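Exopolygalacturonase (Yersinia enterocolitica, PDB 2UVF) hydrolyses polygalacturonic acid of pectin from the chain end as a family 28 glycoside hydrolase, probably releasing digalacturonic acid in the periplasm. Local coordinates at residues P537-K542 / T565-S570; F522-V527 / V554-V559. All coordinates share one frame; numbering follows the deposited sequence.

Contact 1 of 2, residues P537-K542 / T565-S570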
loop_
_atom_site.group_PDB
_atom_site.type_symbol
_atom_site.label_atom_id
_atom_site.label_comp_id
_atom_site.label_asym_id
_atom_site.label_seq_id
_atom_site.Cartn_x
_atom_site.Cartn_y
_atom_site.Cartn_z
ATOM N N PRO A 537 2.441 -0.865 -24.250
ATOM C CA PRO A 537 3.055 0.446 -24.358
ATOM C C PRO A 537 3.622 0.925 -23.030
ATOM O O PRO A 537 3.026 0.666 -21.992
ATOM C CB PRO A 537 1.888 1.337 -24.796
ATOM C CG PRO A 537 0.880 0.382 -25.399
ATOM C CD PRO A 537 0.993 -0.810 -24.541
ATOM N N SER A 538 4.756 1.623 -23.078
ATOM C CA SER A 538 5.386 2.163 -21.872
ATOM C C SER A 538 4.450 3.096 -21.113
ATOM O O SER A 538 4.293 2.968 -19.903
ATOM C CB SER A 538 6.723 2.866 -22.201
ATOM O OG SER A 538 6.574 3.937 -23.123
ATOM N N ILE A 539 3.855 4.046 -21.827
ATOM C CA ILE A 539 2.817 4.908 -21.292
ATOM C C ILE A 539 1.562 4.571 -22.113
ATOM O O ILE A 539 1.595 4.573 -23.349
ATOM C CB ILE A 539 3.201 6.419 -21.353
ATOM C CG1 ILE A 539 4.460 6.696 -20.515
ATOM C CG2 ILE A 539 2.041 7.293 -20.869
ATOM C CD1 ILE A 539 4.959 8.171 -20.509
ATOM N N GLU A 540 0.484 4.204 -21.429
ATOM C CA GLU A 540 -0.711 3.768 -22.111
ATOM C C GLU A 540 -1.953 4.349 -21.496
ATOM O O GLU A 540 -2.324 4.033 -20.368
ATOM C CB GLU A 540 -0.819 2.246 -22.175
ATOM C CG GLU A 540 -2.094 1.794 -22.857
ATOM C CD GLU A 540 -2.230 0.303 -22.936
ATOM O OE1 GLU A 540 -1.662 -0.389 -22.065
ATOM O OE2 GLU A 540 -2.909 -0.180 -23.876
ATOM N N ILE A 541 -2.590 5.207 -22.279
ATOM C CA ILE A 541 -3.811 5.892 -21.906
ATOM C C ILE A 541 -4.858 5.421 -22.920
ATOM O O ILE A 541 -4.604 5.421 -24.125
ATOM C CB ILE A 541 -3.580 7.439 -21.918
ATOM C CG1 ILE A 541 -2.582 7.835 -20.804
ATOM C CG2 ILE A 541 -4.880 8.193 -21.769
ATOM C CD1 ILE A 541 -1.789 9.104 -21.052
ATOM N N LYS A 542 -6.003 4.952 -22.423
ATOM C CA LYS A 542 -7.127 4.539 -23.279
ATOM C C LYS A 542 -8.482 4.746 -22.594
ATOM O O LYS A 542 -8.701 4.293 -21.467
ATOM C CB LYS A 542 -7.000 3.074 -23.707
ATOM C CG LYS A 542 -7.706 2.778 -25.031
ATOM C CD LYS A 542 -8.448 1.439 -25.050
ATOM C CE LYS A 542 -9.243 1.267 -26.350
ATOM N NZ LYS A 542 -10.223 2.383 -26.634
ATOM N N THR A 565 9.235 0.135 -24.610
ATOM C CA THR A 565 8.451 0.169 -25.844
ATOM C C THR A 565 7.845 1.566 -26.046
ATOM O O THR A 565 7.744 2.371 -25.075
ATOM C CB THR A 565 7.306 -0.850 -25.816
ATOM O OG1 THR A 565 6.386 -0.483 -24.792
ATOM C CG2 THR A 565 7.814 -2.219 -25.554
ATOM N N PRO A 566 7.461 1.881 -27.306
ATOM C CA PRO A 566 6.749 3.132 -27.593
ATOM C C PRO A 566 5.416 3.282 -26.835
ATOM O O PRO A 566 4.838 2.289 -26.400
ATOM C CB PRO A 566 6.504 3.040 -29.110
ATOM C CG PRO A 566 7.598 2.143 -29.619
ATOM C CD PRO A 566 7.740 1.113 -28.536
ATOM N N THR A 567 4.940 4.526 -26.706
ATOM C CA THR A 567 3.694 4.857 -26.027
ATOM C C THR A 567 2.466 4.529 -26.886
ATOM O O THR A 567 2.583 4.391 -28.099
ATOM C CB THR A 567 3.614 6.370 -25.705
ATOM O OG1 THR A 567 3.586 7.122 -26.931
ATOM C CG2 THR A 567 4.793 6.833 -24.812
ATOM N N ALA A 568 1.301 4.428 -26.241
ATOM C CA ALA A 568 -0.007 4.335 -26.907
ATOM C C ALA A 568 -0.988 5.153 -26.098
ATOM O O ALA A 568 -1.382 4.777 -24.993
ATOM C CB ALA A 568 -0.488 2.874 -27.044
ATOM N N ILE A 569 -1.354 6.303 -26.645
ATOM C CA ILE A 569 -2.133 7.281 -25.920
ATOM C C ILE A 569 -3.382 7.613 -26.743
ATOM O O ILE A 569 -3.294 8.257 -27.793
ATOM C CB ILE A 569 -1.250 8.530 -25.579
ATOM C CG1 ILE A 569 -0.086 8.107 -24.650
ATOM C CG2 ILE A 569 -2.102 9.678 -24.988
ATOM C CD1 ILE A 569 1.121 9.017 -24.657
ATOM N N SER A 570 -4.508 7.127 -26.280
ATOM C CA SER A 570 -5.746 7.552 -26.846
ATOM C C SER A 570 -6.806 8.070 -25.938
ATOM O O SER A 570 -6.963 7.685 -24.805
ATOM C CB SER A 570 -6.275 6.600 -27.889
ATOM O OG SER A 570 -6.933 5.515 -27.315
#
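Ile539 to Lys542 and Ala568 to Ser570 run side by side as parallel strands, 4.6 Å apart at their closest and 23° from aligned. The packed face is aliphatic. Ile541 and Ile569 stand alongside each other and point the same way, each with CG1 anti to its carbonyl carbon, so that Ile541 CD1 meets Ile569 CG2 at 4.0 Å. Ile539 continues the row, its CB against the methyl CG2 of Thr567, while Met495 and Met497 of strand 493-500 and Phe593 flank the isoleucines. Beneath them the backbone is stitched by Ala568 N to Ile539 O at 2.9 Å, nearly along the C=O axis, by Ile541 N to Ala568 O, and by Ser570 N to Ile541 O at 2.8 Å, the last reaching its acceptor from above the carbonyl plane. Ahead of the strands, Ser538 OG sits between its own N and carbonyl carbon (chi1 59°) and donates to Thr565 O at 2.8 Å; the neighbouring bond from Ser538 N to Pro566 O is weak. The other face is looser and partly open to solvent. Pro537 presses its ring carbon CG onto Ala568 CB at 3.3 Å, a single tight spot. Beyond it Glu540 extends from CB; its CA, CB and CG lie along Ala568 O, while OE1 is held by Gln493. The side chain of exposed Lys542 approaches through CG, near Ser570 OG. Aliphatic side chains stacked from coil to coil on the inside, with a more polar outer face, are typical of the right-handed parallel beta-helix of family 28 hydrolases.

Contact 2 of 2, residues F522-V527 / V554-V559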
loop_
_atom_site.group_PDB
_atom_site.type_symbol
_atom_site.label_atom_id
_atom_site.label_comp_id
_atom_site.label_asym_id
_atom_site.label_seq_id
_atom_site.Cartn_x
_atom_site.Cartn_y
_atom_site.Cartn_z
ATOM N N PHE A 522 -3.695 14.354 -13.460
ATOM C CA PHE A 522 -2.617 13.422 -13.132
ATOM C C PHE A 522 -1.307 14.074 -13.513
ATOM O O PHE A 522 -1.164 14.633 -14.599
ATOM C CB PHE A 522 -2.752 12.106 -13.911
ATOM C CG PHE A 522 -3.591 11.054 -13.221
ATOM C CD1 PHE A 522 -4.867 11.347 -12.736
ATOM C CD2 PHE A 522 -3.105 9.748 -13.078
ATOM C CE1 PHE A 522 -5.631 10.368 -12.109
ATOM C CE2 PHE A 522 -3.880 8.759 -12.451
ATOM C CZ PHE A 522 -5.133 9.072 -11.973
ATOM N N THR A 523 -0.349 13.963 -12.608
ATOM C CA THR A 523 0.981 14.509 -12.780
ATOM C C THR A 523 2.043 13.415 -12.645
ATOM O O THR A 523 2.142 12.737 -11.605
ATOM C CB THR A 523 1.226 15.630 -11.756
ATOM O OG1 THR A 523 0.285 16.678 -11.998
ATOM C CG2 THR A 523 2.642 16.181 -11.855
ATOM N N LEU A 524 2.811 13.258 -13.724
ATOM C CA LEU A 524 4.022 12.457 -13.757
ATOM C C LEU A 524 5.240 13.381 -13.957
ATOM O O LEU A 524 5.383 14.008 -14.997
ATOM C CB LEU A 524 3.936 11.408 -14.867
ATOM C CG LEU A 524 4.778 10.134 -14.709
ATOM C CD1 LEU A 524 4.000 9.073 -13.962
ATOM C CD2 LEU A 524 5.158 9.624 -16.085
ATOM N N LYS A 525 6.101 13.452 -12.938
ATOM C CA LYS A 525 7.208 14.411 -12.886
ATOM C C LYS A 525 8.448 13.789 -12.251
ATOM O O LYS A 525 8.327 13.048 -11.268
ATOM C CB LYS A 525 6.803 15.633 -12.060
ATOM C CG LYS A 525 7.596 16.882 -12.391
ATOM C CD LYS A 525 6.964 18.145 -11.792
ATOM C CE LYS A 525 5.525 18.362 -12.283
ATOM N NZ LYS A 525 5.073 19.802 -12.227
ATOM N N ASN A 526 9.625 14.092 -12.809
ATOM C CA ASN A 526 10.917 13.691 -12.219
ATOM C C ASN A 526 10.980 12.181 -11.975
ATOM O O ASN A 526 11.224 11.753 -10.858
ATOM C CB ASN A 526 11.169 14.416 -10.884
ATOM C CG ASN A 526 11.086 15.936 -10.986
ATOM O OD1 ASN A 526 11.150 16.510 -12.064
ATOM N ND2 ASN A 526 10.954 16.589 -9.840
ATOM N N VAL A 527 10.738 11.398 -13.027
ATOM C CA VAL A 527 10.634 9.938 -12.957
ATOM C C VAL A 527 11.555 9.335 -14.013
ATOM O O VAL A 527 11.548 9.746 -15.166
ATOM C CB VAL A 527 9.164 9.438 -13.170
ATOM C CG1 VAL A 527 9.108 7.933 -13.521
ATOM C CG2 VAL A 527 8.283 9.767 -11.957
ATOM N N VAL A 554 -3.646 15.572 -18.046
ATOM C CA VAL A 554 -2.424 14.837 -17.713
ATOM C C VAL A 554 -1.189 15.728 -17.952
ATOM O O VAL A 554 -0.895 16.107 -19.083
ATOM C CB VAL A 554 -2.302 13.510 -18.529
ATOM C CG1 VAL A 554 -0.998 12.793 -18.223
ATOM C CG2 VAL A 554 -3.483 12.584 -18.264
ATOM N N HIS A 555 -0.481 16.058 -16.872
ATOM C CA HIS A 555 0.738 16.885 -16.929
ATOM C C HIS A 555 1.986 16.022 -16.719
ATOM O O HIS A 555 2.221 15.518 -15.617
ATOM C CB HIS A 555 0.690 18.004 -15.878
ATOM C CG HIS A 555 -0.685 18.548 -15.634
ATOM N ND1 HIS A 555 -1.346 19.347 -16.546
ATOM C CD2 HIS A 555 -1.534 18.388 -14.590
ATOM C CE1 HIS A 555 -2.538 19.662 -16.068
ATOM N NE2 HIS A 555 -2.675 19.095 -14.882
ATOM N N VAL A 556 2.767 15.835 -17.786
ATOM C CA VAL A 556 3.983 15.011 -17.746
ATOM C C VAL A 556 5.245 15.859 -17.984
ATOM O O VAL A 556 5.394 16.479 -19.040
ATOM C CB VAL A 556 3.904 13.801 -18.728
ATOM C CG1 VAL A 556 5.229 13.026 -18.762
ATOM C CG2 VAL A 556 2.763 12.857 -18.339
ATOM N N ASN A 557 6.136 15.883 -16.986
ATOM C CA ASN A 557 7.336 16.734 -16.979
ATOM C C ASN A 557 8.619 16.041 -16.495
ATOM O O ASN A 557 8.635 15.405 -15.442
ATOM C CB ASN A 557 7.090 18.000 -16.140
ATOM C CG ASN A 557 6.484 19.144 -16.958
ATOM O OD1 ASN A 557 7.160 19.736 -17.821
ATOM N ND2 ASN A 557 5.209 19.470 -16.686
ATOM N N ASN A 558 9.693 16.182 -17.271
ATOM C CA ASN A 558 11.029 15.706 -16.882
ATOM C C ASN A 558 11.108 14.206 -16.523
ATOM O O ASN A 558 11.401 13.829 -15.389
ATOM C CB ASN A 558 11.619 16.602 -15.772
ATOM C CG ASN A 558 13.039 16.196 -15.368
ATOM O OD1 ASN A 558 13.801 15.682 -16.186
ATOM N ND2 ASN A 558 13.396 16.433 -14.099
ATOM N N VAL A 559 10.878 13.356 -17.514
ATOM C CA VAL A 559 10.863 11.898 -17.317
ATOM C C VAL A 559 11.853 11.281 -18.305
ATOM O O VAL A 559 11.905 11.700 -19.449
ATOM C CB VAL A 559 9.414 11.324 -17.546
ATOM C CG1 VAL A 559 9.391 9.790 -17.606
ATOM C CG2 VAL A 559 8.426 11.850 -16.495
#
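Four backbone hydrogen bonds join Phe522-Asn526 to Val554-Asn557 in parallel register. His555 N to Phe522 O and Asn557 N to Leu524 O, both 2.8 Å, lie nearly along their C=O axes; Leu524 N to His555 O, at 3.0 Å, arrives in the carbonyl plane, and Asn526 N to Asn557 O closes the series. At the corner both chains turn with positive phi, at Asn526 (55°) and Asn558 (56°), and their amides meet. Asn558 CG lies anti to its backbone N, which carries ND2 to Asn526 OD1 at 3.0 Å; the donor comes from above the acceptor's carbonyl plane, and the two amide planes are 69° apart. Asn526 ND2 goes on to Asn484 OD1 of the preceding turn, whereas Asn558 OD1 is taken by Gln560 NE2, two residues further along its own strand. On the face of Thr523 and Lys525, Thr523 OG1 lies in the plane of the His555 ring at its edge, 3.6 Å from CD2, while ND1 of the ring bonds Glu576. Lys525 runs beside Asn557, its CG 3.9 Å from Asn557 CB, then bends at chi3 and ends in a salt bridge with Glu61. The opposite face is apolar and buried. Leu524 CB rests on Val556 CG2, and the leucine crosses Val559 at about a right angle, CD2 to CG2 at 4.0 Å. Phe522 carries its ring away from Val554 to Leu465, Ala467 and Val480, so that just its CB stays near the valine, at 4.4 Å. The chemistry is thus split by the strands: hydrocarbon fills the interior, one bond links the corner amides, and the Lys525-Glu61 salt bridge ties the outer surface to the N-terminal part of the chain.

The two contacts stack the same pair of successive turns of the beta-helix on different faces. Along the chain their segments alternate: 522-527 and 537-542 belong to one turn, 554-559 and 565-570 to the next, so contact 2 and contact 1 each bond a strand to its counterpart one turn on. Their centres lie 14 Å apart and their nearest atoms about 5 Å, without touching; strand 493-500 packs against both from the preceding turn, Met495 and Met497 meeting side chains of each. Neither contact forms the sugar site: the Phe522 side chain is about 14 Å from a bound galacturonic acid, and the Glu540 side chain about 13 Å from a nickel ion.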